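Local atomic coordinates of acetyltransferase, GNAT family (Colwellia psychrerythraea, PDB entry 3IWG), a protein that probably transfers an acyl group to an acceptor substrate, as expected of acetyltransferases of the GNAT family. Residues K44-Y49 / C58-D63; G64-Y69 / G95-A100; N53-C58 / Y69-E74; E81-I86 / A111-N116; G99-T104 / I268-F273. One frame throughout, in Å; residues are numbered along the deposited sequence.

In the fold
Four of the five contacts step through neighbouring strands, and contact 4 joins two helices that pack against them. Contacts 1 and 3 share C58 on strand 53-60, contact 3 hands over to contact 2 at Y69, and contacts 2 and 5 share G99 and A100. Centres of contacts 1 and 2 lie about 8 Å apart, those of 2 and 5 about 9 Å, whereas contacts 3 and 5, at about 19 Å, do not touch. Contact 4 sits about 11 Å from contact 2 and 12 Å from contact 5, centre to centre, with F83 and L112 on Y69. The parallel pair of contact 2, which splays beyond L66, is probably the one that in GNAT folds opens to admit acetyl-CoA.

Contact 1. Residues K44-Y49 / C58-D63; sequences KHFGFY and CCVNDD
C59 lays its CB squarely over the imidazole of H45, 3.5 Å above the ring plane and over its centre. The C59 sulfur, set between the backbone N and the carbonyl carbon (chi1 68°), reaches the same ring obliquely, with SG 4.0 Å from CE1 of H45. The ring is held from beyond the pair, because NE2 of H45 bonds to the carbonyl of A40, while ND1 is buried with no partner in the model. The opposite face of the sheet carries F46, C58 and V60. There the C58 sulfur is touched by two phenylalanines, SG lying 3.8 Å from CZ of F48 and 4.2 Å from CD2 of F46. CE2 of F46 also meets CG2 of V60 at 4.1 Å. Backbone bonds set this register: K44 and V60 pair in both directions, as do F46 and C58, and the bond from F46 N to C58 O is short (2.8 Å) and nearly straight (171°). The two strands form an antiparallel hairpin. Strand 6-9 flanks it beyond 44-50, where I7 touches F46 and F48, strand 65-71 adjoins it beyond C59 and V60, and L82 and I86 of helix 76-87 close over F48.

Contact 2. Residues G64-Y69 / G95-A100; sequences GYLLQY and GEVKGA
G64 O accepts the backbone N-H of K98 at 2.8 Å, and CA of V97 makes a weaker C-H contact with the same oxygen. G99 O is approached by two donors, the N of L66 at 2.9 Å and, through a C-H, CA of Y65 at 3.4 Å. These bonds open a short parallel ladder, Y65 beside G99 and L66 beside A100, with CB of L66 3.8 Å from CB of A100. Strands 65-71 and 99-103 are joined through helix 76-87 in a beta-alpha-beta crossover, as in GNAT folds; the pairing runs on to a bond between L66 and F101, after which the strands draw apart. The Y65 ring lies across the second strand. CB of K98 sits over one face, 3.9 Å above the plane and offset toward the rim, A100 N lies at the edge, and CD2 of Y65 approaches C of G99 to 3.3 Å. The phenol oxygen bonds to E272, fixing the ring's far end, while the lysine amine leads to a weak bond with D63 O. The geometry calls for glycine twice: at G64 (phi 94°) a CB would be pressed against the carbonyl O of D63, and at G99 a CB would collide with CE2 of Y65.

Contact 3. Residues N53-C58 / Y69-E74; sequences NLVGFC and YYLQPE
Q72 and V55 meet in the antiparallel hairpin of strands 53-60 and 65-71; on its other edge strand 53-60 has a classic beta bulge, V55 and G56 both facing F48 of strand 44-50. The backbone N of Q72 donates to V55 O at 2.8 Å, nearly along the C=O axis, and the side chain climbs over V55. CB of Q72 lies 3.5 Å from V55 O and CG stays close to that oxygen; CD is near both V55 O and V55 CA. At the tip OE1 of Q72 presses on CB of V55 at 3.3 Å and meets CG1, while NE2 lies 4.0 Å from CA of V55. The two side chains cross at about a right angle. An alanine in place of Q72 would probably uncover V55 CB and CG1, since the amide arm across them is gone and only CB remains near V55 O. G56 lets strands 53-60 and 65-71 close, because a side chain there would run into Y70 O and CD2 of L71. On the opposite face F57 has its CG between the backbone N and the carbonyl carbon (chi1 81°), and its ring meets Y70 obliquely, CE1 of F57 lying 3.9 Å from CB of Y70.

Contact 4. Residues E81-I86 / A111-N116; sequences ELFTLI and ALCLDN
F83 of helix 76-87 fits its ring against helix 107-116, and most of the contact gathers round this one side chain. CB of L112 lies over one face, 3.5 Å above the plane and offset toward the rim nearest CG. At the far end CZ of F83 touches the C113 sulfur, an oblique sulfur-aromatic contact of 3.8 Å. The ring gets there with CG anti to the backbone N (chi1 -160°), which sends it out toward the other helix. On one flank the amide of N116 comes up obliquely, ND2 3.4 Å from CD1 of F83 and the two planes 33° apart. That nitrogen also bonds to L112 O within its own helix, although the modelled separation is doubtfully short. An alanine at F83 would probably open a gap between the helices, leaving L112 CB, the C113 sulfur and the N116 amide without the ring they lean on. The side toward T84 is looser and partly exposed. T84 OG1 stands 2.9 Å from OD1 of N116 and is also close to Q80 O in its own helix. The axes of segments 81-86 and 111-116 come to 10.0 Å at their closest and cross at -53°. Beneath them lies the sheet: Y69 meets F83 edge-to-face and also touches L112, L66 of the same strand 65-71 reaches F83, and F271 of strand 262-273 packs on C113.

Contact 5. Residues G99-T104 / I268-F273; sequences GAFVST and IVQFEF
F273 turns one ring face onto the backbone of G99, whose CA lies 3.6 Å above the plane and over the centre; A100 N is on the same face. The F271 ring is met differently. CG1 of V269, from its own strand, covers one face near the rim, while CG1 of V102 lies at the edge, in plane and 3.5 Å from CE2 of F271. CG1 of V102 is brought to that edge from between the backbone N and the carbonyl carbon (chi1 69°). The third ring, F101, runs side by side with Q270: CG of Q270 sits over its face, and the amide, tilted 42° to the ring, brings CD within 3.6 Å of F101 CZ. Antiparallel bonds tie the backbones, A100 with F271 and V102 with V269, each in both directions; the straightest joins V269 N to V102 O at 2.9 Å (174°). G99 has no CB, which would clash with F271 O. Strand 262-273, from the far end of the chain, lies between 99-103 and 117-129, a position consistent with that of the last strand of a GNAT domain. Strand 65-71 lies beyond 99-103, and helix 107-116 covers the A100, V102 and F271 face.

Contact 1. Residues K44-Y49 / C58-D63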
# COMPACT_ATOMS: atom_id res chain seq x y z
N LYS A 44 -0.99 17.44 9.32
CA LYS A 44 -1.94 18.55 9.20
C LYS A 44 -1.18 19.75 8.64
O LYS A 44 -0.06 20.01 9.05
CB LYS A 44 -2.55 18.91 10.55
CG LYS A 44 -3.21 17.75 11.29
CD LYS A 44 -4.58 17.38 10.66
CE LYS A 44 -5.29 16.27 11.44
NZ LYS A 44 -6.55 15.90 10.78
N HIS A 45 -1.80 20.48 7.72
CA HIS A 45 -1.12 21.59 7.07
C HIS A 45 -1.75 22.89 7.39
O HIS A 45 -2.95 22.97 7.50
CB HIS A 45 -1.09 21.39 5.58
CG HIS A 45 -0.12 20.34 5.16
ND1 HIS A 45 1.06 20.62 4.49
CD2 HIS A 45 -0.17 19.00 5.29
CE1 HIS A 45 1.69 19.49 4.23
NE2 HIS A 45 0.98 18.49 4.70
N PHE A 46 -0.94 23.91 7.57
CA PHE A 46 -1.44 25.25 7.77
C PHE A 46 -0.74 26.16 6.80
O PHE A 46 0.40 25.94 6.41
CB PHE A 46 -1.25 25.74 9.21
CG PHE A 46 -1.81 24.82 10.22
CD1 PHE A 46 -3.09 24.99 10.71
CD2 PHE A 46 -1.07 23.75 10.67
CE1 PHE A 46 -3.61 24.10 11.63
CE2 PHE A 46 -1.58 22.87 11.60
CZ PHE A 46 -2.84 23.04 12.09
N GLY A 47 -1.47 27.19 6.42
CA GLY A 47 -0.99 28.22 5.54
C GLY A 47 -0.90 29.53 6.29
O GLY A 47 -1.62 29.78 7.28
N PHE A 48 0.02 30.34 5.78
CA PHE A 48 0.35 31.61 6.33
C PHE A 48 -0.08 32.63 5.28
O PHE A 48 0.34 32.59 4.10
CB PHE A 48 1.85 31.70 6.61
CG PHE A 48 2.40 30.61 7.51
CD1 PHE A 48 1.73 30.23 8.67
CD2 PHE A 48 3.62 30.00 7.23
CE1 PHE A 48 2.24 29.23 9.52
CE2 PHE A 48 4.14 29.02 8.08
CZ PHE A 48 3.45 28.65 9.22
N TYR A 49 -0.93 33.54 5.71
CA TYR A 49 -1.64 34.43 4.81
C TYR A 49 -1.31 35.85 5.20
O TYR A 49 -1.56 36.28 6.34
CB TYR A 49 -3.13 34.19 4.90
CG TYR A 49 -3.58 32.90 4.27
CD1 TYR A 49 -3.49 31.69 4.97
CD2 TYR A 49 -4.09 32.87 2.98
CE1 TYR A 49 -3.91 30.49 4.39
CE2 TYR A 49 -4.53 31.68 2.40
CZ TYR A 49 -4.43 30.50 3.11
OH TYR A 49 -4.88 29.34 2.55
N CYS A 58 3.15 25.37 7.04
CA CYS A 58 3.83 24.38 7.83
C CYS A 58 2.96 23.15 7.95
O CYS A 58 1.79 23.19 7.59
CB CYS A 58 4.19 24.93 9.22
SG CYS A 58 2.85 25.10 10.33
N CYS A 59 3.53 22.05 8.44
CA CYS A 59 2.74 20.86 8.79
C CYS A 59 3.14 20.21 10.09
O CYS A 59 4.34 20.17 10.48
CB CYS A 59 2.69 19.85 7.63
SG CYS A 59 4.20 19.08 7.27
N VAL A 60 2.13 19.78 10.83
CA VAL A 60 2.33 19.24 12.17
C VAL A 60 1.78 17.83 12.16
O VAL A 60 0.64 17.60 11.80
CB VAL A 60 1.58 20.06 13.22
CG1 VAL A 60 1.78 19.48 14.66
CG2 VAL A 60 1.96 21.54 13.12
N ASN A 61 2.60 16.87 12.57
CA ASN A 61 2.15 15.51 12.65
C ASN A 61 1.23 15.29 13.86
O ASN A 61 0.95 16.21 14.63
CB ASN A 61 3.35 14.51 12.59
CG ASN A 61 4.11 14.35 13.91
OD1 ASN A 61 3.78 14.92 14.95
ND2 ASN A 61 5.16 13.57 13.84
N ASP A 62 0.80 14.06 13.99
CA ASP A 62 -0.11 13.64 15.05
C ASP A 62 0.41 13.75 16.46
O ASP A 62 -0.37 13.89 17.39
CB ASP A 62 -0.52 12.18 14.80
CG ASP A 62 -1.77 12.09 14.01
OD1 ASP A 62 -2.31 13.19 13.67
OD2 ASP A 62 -2.24 10.93 13.77
N ASP A 63 1.71 13.64 16.63
CA ASP A 63 2.29 13.78 17.94
C ASP A 63 2.49 15.20 18.34
O ASP A 63 2.84 15.45 19.48
CB ASP A 63 3.58 12.99 18.01
CG ASP A 63 3.33 11.51 17.83
OD1 ASP A 63 2.55 10.98 18.64
OD2 ASP A 63 3.83 10.89 16.85

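Contact 2. Residues G64-Y69 / G95-A100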
# COMPACT_ATOMS: atom_id res chain seq x y z
N GLY A 64 2.24 16.15 17.44
CA GLY A 64 2.45 17.57 17.74
C GLY A 64 3.81 18.11 17.30
O GLY A 64 4.26 19.14 17.79
N TYR A 65 4.42 17.46 16.33
CA TYR A 65 5.72 17.85 15.89
C TYR A 65 5.68 18.35 14.48
O TYR A 65 5.17 17.67 13.57
CB TYR A 65 6.71 16.69 15.97
CG TYR A 65 7.10 16.38 17.39
CD1 TYR A 65 6.35 15.52 18.18
CD2 TYR A 65 8.21 16.99 17.96
CE1 TYR A 65 6.70 15.27 19.51
CE2 TYR A 65 8.57 16.74 19.27
CZ TYR A 65 7.82 15.88 20.04
OH TYR A 65 8.20 15.63 21.33
N LEU A 66 6.24 19.54 14.31
CA LEU A 66 6.44 20.10 13.00
C LEU A 66 7.30 19.19 12.17
O LEU A 66 8.21 18.53 12.65
CB LEU A 66 7.09 21.49 13.08
CG LEU A 66 6.20 22.73 13.21
CD1 LEU A 66 5.19 22.56 14.31
CD2 LEU A 66 7.04 24.05 13.47
N LEU A 67 6.99 19.15 10.90
CA LEU A 67 7.74 18.38 9.95
C LEU A 67 8.28 19.30 8.87
O LEU A 67 9.32 19.01 8.31
CB LEU A 67 6.84 17.27 9.31
CG LEU A 67 6.36 16.07 10.20
CD1 LEU A 67 5.74 14.87 9.36
CD2 LEU A 67 7.46 15.47 11.11
N GLN A 68 7.55 20.37 8.54
CA GLN A 68 7.93 21.29 7.46
C GLN A 68 7.49 22.71 7.85
O GLN A 68 6.46 22.87 8.53
CB GLN A 68 7.26 20.89 6.14
CG GLN A 68 7.65 19.54 5.60
CD GLN A 68 6.98 19.20 4.25
OE1 GLN A 68 5.89 19.67 3.94
NE2 GLN A 68 7.63 18.33 3.46
N TYR A 69 8.27 23.70 7.44
CA TYR A 69 7.98 25.11 7.65
C TYR A 69 8.64 25.93 6.54
O TYR A 69 9.80 25.68 6.16
CB TYR A 69 8.50 25.58 8.98
CG TYR A 69 8.33 27.07 9.25
CD1 TYR A 69 9.24 28.01 8.75
CD2 TYR A 69 7.27 27.54 10.01
CE1 TYR A 69 9.06 29.40 9.01
CE2 TYR A 69 7.08 28.88 10.26
CZ TYR A 69 7.99 29.80 9.78
OH TYR A 69 7.77 31.10 10.08
N GLY A 95 -2.49 25.36 17.39
CA GLY A 95 -2.60 24.76 18.71
C GLY A 95 -1.26 24.41 19.32
O GLY A 95 -0.23 24.95 18.95
N GLU A 96 -1.29 23.50 20.28
CA GLU A 96 -0.10 23.16 21.05
C GLU A 96 0.85 22.30 20.22
O GLU A 96 0.54 21.18 19.88
CB GLU A 96 -0.49 22.47 22.38
CG GLU A 96 0.49 21.39 22.87
CD GLU A 96 0.69 21.39 24.39
OE1 GLU A 96 -0.32 21.51 25.14
OE2 GLU A 96 1.86 21.27 24.84
N VAL A 97 2.01 22.85 19.89
CA VAL A 97 3.04 22.12 19.18
C VAL A 97 4.18 21.82 20.15
O VAL A 97 4.63 22.70 20.88
CB VAL A 97 3.58 22.95 18.05
CG1 VAL A 97 4.73 22.23 17.39
CG2 VAL A 97 2.47 23.24 17.04
N LYS A 98 4.62 20.57 20.18
CA LYS A 98 5.62 20.12 21.15
C LYS A 98 7.05 20.29 20.68
O LYS A 98 7.96 20.35 21.51
CB LYS A 98 5.44 18.64 21.44
CG LYS A 98 4.26 18.30 22.30
CD LYS A 98 4.12 16.78 22.32
CE LYS A 98 3.02 16.31 23.24
NZ LYS A 98 2.58 14.95 22.82
N GLY A 99 7.24 20.32 19.36
CA GLY A 99 8.58 20.26 18.82
C GLY A 99 8.66 20.22 17.32
O GLY A 99 7.70 20.50 16.60
N ALA A 100 9.83 19.90 16.83
CA ALA A 100 10.00 19.83 15.39
C ALA A 100 10.99 18.77 15.02
O ALA A 100 11.89 18.45 15.81
CB ALA A 100 10.44 21.16 14.85

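Contact 3. Residues N53-C58 / Y69-E74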
# COMPACT_ATOMS: atom_id res chain seq x y z
N ASN A 53 -3.21 36.56 0.57
CA ASN A 53 -2.33 35.75 -0.29
C ASN A 53 -1.51 34.72 0.52
O ASN A 53 -0.86 35.05 1.51
CB ASN A 53 -1.39 36.62 -1.16
CG ASN A 53 -0.62 35.78 -2.21
OD1 ASN A 53 0.54 36.07 -2.52
ND2 ASN A 53 -1.26 34.70 -2.72
N LEU A 54 -1.55 33.49 0.05
CA LEU A 54 -0.82 32.38 0.66
C LEU A 54 0.70 32.46 0.43
O LEU A 54 1.18 32.07 -0.62
CB LEU A 54 -1.35 31.09 0.07
CG LEU A 54 -0.81 29.77 0.60
CD1 LEU A 54 -1.00 29.73 2.12
CD2 LEU A 54 -1.56 28.62 -0.15
N VAL A 55 1.45 32.93 1.42
CA VAL A 55 2.91 33.18 1.27
C VAL A 55 3.84 32.24 2.07
O VAL A 55 5.08 32.40 2.07
CB VAL A 55 3.22 34.63 1.64
CG1 VAL A 55 2.30 35.56 0.84
CG2 VAL A 55 3.04 34.86 3.14
N GLY A 56 3.24 31.25 2.74
CA GLY A 56 4.00 30.19 3.40
C GLY A 56 3.12 29.12 4.02
O GLY A 56 1.90 29.24 4.01
N PHE A 57 3.76 28.10 4.60
CA PHE A 57 3.02 27.00 5.22
C PHE A 57 3.84 26.20 6.26
O PHE A 57 5.08 26.27 6.32
CB PHE A 57 2.53 26.00 4.14
CG PHE A 57 3.60 25.06 3.71
CD1 PHE A 57 4.50 25.41 2.73
CD2 PHE A 57 3.77 23.85 4.36
CE1 PHE A 57 5.53 24.53 2.35
CE2 PHE A 57 4.79 23.00 4.02
CZ PHE A 57 5.67 23.33 3.02
N CYS A 58 3.15 25.37 7.04
CA CYS A 58 3.83 24.38 7.83
C CYS A 58 2.96 23.15 7.95
O CYS A 58 1.79 23.19 7.59
CB CYS A 58 4.19 24.93 9.22
SG CYS A 58 2.85 25.10 10.33
N TYR A 69 8.27 23.70 7.44
CA TYR A 69 7.98 25.11 7.65
C TYR A 69 8.64 25.93 6.54
O TYR A 69 9.80 25.68 6.16
CB TYR A 69 8.50 25.58 8.98
CG TYR A 69 8.33 27.07 9.25
CD1 TYR A 69 9.24 28.01 8.75
CD2 TYR A 69 7.27 27.54 10.01
CE1 TYR A 69 9.06 29.40 9.01
CE2 TYR A 69 7.08 28.88 10.26
CZ TYR A 69 7.99 29.80 9.78
OH TYR A 69 7.77 31.10 10.08
N TYR A 70 7.90 26.88 6.00
CA TYR A 70 8.43 27.67 4.91
C TYR A 70 7.66 28.98 4.82
O TYR A 70 6.43 28.97 4.83
CB TYR A 70 8.34 26.92 3.59
CG TYR A 70 8.82 27.72 2.42
CD1 TYR A 70 10.16 27.73 2.09
CD2 TYR A 70 7.96 28.52 1.69
CE1 TYR A 70 10.64 28.47 1.05
CE2 TYR A 70 8.42 29.28 0.62
CZ TYR A 70 9.78 29.26 0.32
OH TYR A 70 10.29 30.01 -0.72
N LEU A 71 8.40 30.08 4.74
CA LEU A 71 7.86 31.42 4.38
C LEU A 71 8.59 31.98 3.19
O LEU A 71 9.81 31.86 3.09
CB LEU A 71 8.06 32.40 5.53
CG LEU A 71 6.78 32.84 6.20
CD1 LEU A 71 7.09 33.83 7.31
CD2 LEU A 71 5.81 33.45 5.20
N GLN A 72 7.87 32.63 2.29
CA GLN A 72 8.56 33.31 1.21
C GLN A 72 9.76 34.12 1.75
O GLN A 72 9.75 34.67 2.88
CB GLN A 72 7.61 34.15 0.38
CG GLN A 72 7.03 33.36 -0.79
CD GLN A 72 5.73 33.91 -1.27
OE1 GLN A 72 5.33 35.01 -0.86
NE2 GLN A 72 5.04 33.16 -2.13
N PRO A 73 10.85 34.12 0.97
CA PRO A 73 12.18 34.43 1.52
C PRO A 73 12.30 35.82 2.10
O PRO A 73 13.14 36.05 2.98
CB PRO A 73 13.12 34.26 0.31
CG PRO A 73 12.21 34.30 -0.91
CD PRO A 73 10.89 33.76 -0.45
N GLU A 74 11.44 36.73 1.63
CA GLU A 74 11.50 38.12 2.04
C GLU A 74 10.84 38.46 3.39
O GLU A 74 10.69 39.67 3.71
CB GLU A 74 10.88 39.01 0.95
CG GLU A 74 9.37 38.88 0.77
CD GLU A 74 8.97 37.90 -0.33
OE1 GLU A 74 9.76 36.95 -0.64
OE2 GLU A 74 7.84 38.06 -0.87

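Contact 4. Residues E81-I86 / A111-N116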
# COMPACT_ATOMS: atom_id res chain seq x y z
N GLU A 81 9.01 36.07 14.31
CA GLU A 81 7.83 36.40 15.13
C GLU A 81 6.88 35.22 15.02
O GLU A 81 6.43 34.66 16.02
CB GLU A 81 7.10 37.67 14.64
CG GLU A 81 7.69 39.02 15.01
CD GLU A 81 6.79 40.23 14.59
OE1 GLU A 81 6.13 40.83 15.48
OE2 GLU A 81 6.72 40.60 13.39
N LEU A 82 6.62 34.82 13.78
CA LEU A 82 5.71 33.69 13.50
C LEU A 82 6.11 32.37 14.17
O LEU A 82 5.38 31.81 15.00
CB LEU A 82 5.57 33.50 11.98
CG LEU A 82 4.59 32.39 11.55
CD1 LEU A 82 3.19 32.56 12.19
CD2 LEU A 82 4.51 32.31 10.04
N PHE A 83 7.28 31.88 13.84
CA PHE A 83 7.75 30.64 14.42
C PHE A 83 7.71 30.65 15.95
O PHE A 83 7.29 29.67 16.55
CB PHE A 83 9.16 30.31 13.92
CG PHE A 83 9.52 28.85 14.08
CD1 PHE A 83 9.95 28.35 15.30
CD2 PHE A 83 9.41 27.98 13.01
CE1 PHE A 83 10.24 27.05 15.43
CE2 PHE A 83 9.74 26.68 13.13
CZ PHE A 83 10.15 26.20 14.33
N THR A 84 8.15 31.74 16.57
CA THR A 84 8.11 31.88 18.03
C THR A 84 6.67 31.74 18.56
O THR A 84 6.43 30.99 19.49
CB THR A 84 8.72 33.25 18.49
OG1 THR A 84 10.13 33.25 18.22
CG2 THR A 84 8.46 33.52 19.98
N LEU A 85 5.74 32.48 17.98
CA LEU A 85 4.31 32.39 18.34
C LEU A 85 3.82 30.96 18.27
O LEU A 85 3.17 30.45 19.18
CB LEU A 85 3.49 33.25 17.36
CG LEU A 85 1.96 33.20 17.35
CD1 LEU A 85 1.39 33.62 18.67
CD2 LEU A 85 1.46 34.15 16.28
N ILE A 86 4.14 30.30 17.16
CA ILE A 86 3.72 28.91 16.96
C ILE A 86 4.42 27.97 17.94
O ILE A 86 3.76 27.13 18.53
CB ILE A 86 3.95 28.42 15.51
CG1 ILE A 86 3.21 29.32 14.51
CG2 ILE A 86 3.42 27.00 15.34
CD1 ILE A 86 3.75 29.22 13.11
N ALA A 111 17.14 26.99 11.51
CA ALA A 111 17.56 28.15 12.26
C ALA A 111 16.54 28.43 13.32
O ALA A 111 16.88 28.68 14.48
CB ALA A 111 17.75 29.37 11.36
N LEU A 112 15.28 28.39 12.91
CA LEU A 112 14.21 28.84 13.78
C LEU A 112 14.02 27.86 14.88
O LEU A 112 13.72 28.26 16.00
CB LEU A 112 12.92 29.08 12.99
CG LEU A 112 13.11 30.17 11.92
CD1 LEU A 112 11.90 30.27 10.93
CD2 LEU A 112 13.34 31.49 12.64
N CYS A 113 14.22 26.58 14.59
CA CYS A 113 14.16 25.56 15.62
C CYS A 113 15.25 25.77 16.65
O CYS A 113 14.99 25.74 17.86
CB CYS A 113 14.30 24.15 15.04
SG CYS A 113 12.91 23.58 13.93
N LEU A 114 16.47 25.98 16.17
CA LEU A 114 17.61 26.29 17.04
C LEU A 114 17.24 27.41 17.99
O LEU A 114 17.38 27.22 19.18
CB LEU A 114 18.86 26.65 16.23
CG LEU A 114 19.49 25.42 15.57
CD1 LEU A 114 20.52 25.76 14.51
CD2 LEU A 114 20.07 24.51 16.65
N ASP A 115 16.68 28.51 17.47
CA ASP A 115 16.32 29.70 18.26
C ASP A 115 15.33 29.38 19.35
O ASP A 115 15.38 29.93 20.44
CB ASP A 115 15.65 30.80 17.37
CG ASP A 115 16.64 31.51 16.40
OD1 ASP A 115 17.87 31.36 16.59
OD2 ASP A 115 16.19 32.24 15.47
N ASN A 116 14.40 28.48 19.06
CA ASN A 116 13.25 28.36 19.92
C ASN A 116 13.14 27.10 20.70
O ASN A 116 12.14 26.89 21.36
CB ASN A 116 12.00 28.51 19.08
CG ASN A 116 11.90 29.83 18.47
OD1 ASN A 116 11.45 30.78 19.11
ND2 ASN A 116 12.30 29.92 17.20

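Contact 5. Residues G99-T104 / I268-F273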
# COMPACT_ATOMS: atom_id res chain seq x y z
N GLY A 99 7.24 20.32 19.36
CA GLY A 99 8.58 20.26 18.82
C GLY A 99 8.66 20.22 17.32
O GLY A 99 7.70 20.50 16.60
N ALA A 100 9.83 19.90 16.83
CA ALA A 100 10.00 19.83 15.39
C ALA A 100 10.99 18.77 15.02
O ALA A 100 11.89 18.45 15.81
CB ALA A 100 10.44 21.16 14.85
N PHE A 101 10.79 18.22 13.83
CA PHE A 101 11.80 17.45 13.15
C PHE A 101 12.23 18.28 11.95
O PHE A 101 11.40 18.84 11.19
CB PHE A 101 11.28 16.09 12.64
CG PHE A 101 10.84 15.11 13.74
CD1 PHE A 101 11.75 14.17 14.25
CD2 PHE A 101 9.55 15.11 14.23
CE1 PHE A 101 11.37 13.24 15.26
CE2 PHE A 101 9.14 14.20 15.22
CZ PHE A 101 10.05 13.25 15.74
N VAL A 102 13.54 18.31 11.75
CA VAL A 102 14.18 19.15 10.80
C VAL A 102 15.57 18.61 10.54
O VAL A 102 16.19 18.06 11.44
CB VAL A 102 14.27 20.60 11.33
CG1 VAL A 102 15.23 20.65 12.46
CG2 VAL A 102 14.62 21.57 10.23
N SER A 103 16.02 18.71 9.28
CA SER A 103 17.39 18.34 8.98
C SER A 103 18.29 19.53 8.86
O SER A 103 17.86 20.65 8.60
CB SER A 103 17.51 17.52 7.70
OG SER A 103 17.35 18.32 6.55
N THR A 104 19.56 19.22 8.96
CA THR A 104 20.61 20.16 8.69
C THR A 104 20.67 20.67 7.26
O THR A 104 21.53 21.51 6.96
CB THR A 104 21.95 19.51 9.05
OG1 THR A 104 22.17 18.38 8.20
CG2 THR A 104 21.91 19.07 10.53
N ILE A 268 18.95 14.34 10.76
CA ILE A 268 17.60 14.78 11.11
C ILE A 268 17.59 14.81 12.63
O ILE A 268 17.93 13.82 13.31
CB ILE A 268 16.45 13.82 10.62
CG1 ILE A 268 16.36 13.84 9.11
CG2 ILE A 268 15.13 14.28 11.15
CD1 ILE A 268 15.34 12.83 8.45
N VAL A 269 17.12 15.92 13.15
CA VAL A 269 17.14 16.16 14.56
C VAL A 269 15.73 16.38 15.02
O VAL A 269 14.92 17.00 14.32
CB VAL A 269 17.99 17.44 14.88
CG1 VAL A 269 17.97 17.74 16.36
CG2 VAL A 269 19.44 17.32 14.33
N GLN A 270 15.46 15.92 16.23
CA GLN A 270 14.19 16.16 16.90
C GLN A 270 14.42 17.17 17.97
O GLN A 270 15.17 16.87 18.91
CB GLN A 270 13.68 14.87 17.57
CG GLN A 270 12.30 15.02 18.19
CD GLN A 270 11.79 13.74 18.85
OE1 GLN A 270 12.24 12.63 18.56
NE2 GLN A 270 10.87 13.92 19.78
N PHE A 271 13.75 18.33 17.85
CA PHE A 271 13.83 19.45 18.82
C PHE A 271 12.59 19.51 19.67
O PHE A 271 11.48 19.26 19.17
CB PHE A 271 13.93 20.79 18.10
CG PHE A 271 15.26 21.06 17.49
CD1 PHE A 271 16.35 21.41 18.28
CD2 PHE A 271 15.44 20.99 16.12
CE1 PHE A 271 17.59 21.67 17.73
CE2 PHE A 271 16.70 21.27 15.55
CZ PHE A 271 17.78 21.61 16.37
N GLU A 272 12.75 19.82 20.95
CA GLU A 272 11.62 20.00 21.85
C GLU A 272 11.53 21.49 22.12
O GLU A 272 12.54 22.13 22.35
CB GLU A 272 11.76 19.25 23.17
CG GLU A 272 12.06 17.73 23.05
CD GLU A 272 10.95 16.92 22.37
OE1 GLU A 272 9.78 17.12 22.74
OE2 GLU A 272 11.27 16.08 21.48
N PHE A 273 10.32 22.02 22.08
CA PHE A 273 10.09 23.42 22.30
C PHE A 273 10.03 23.86 23.77
O PHE A 273 9.51 23.15 24.66
CB PHE A 273 8.80 23.87 21.63
CG PHE A 273 8.86 23.90 20.15
CD1 PHE A 273 10.07 24.11 19.49
CD2 PHE A 273 7.70 23.74 19.40
CE1 PHE A 273 10.14 24.10 18.12
CE2 PHE A 273 7.76 23.78 18.00
CZ PHE A 273 8.97 23.95 17.36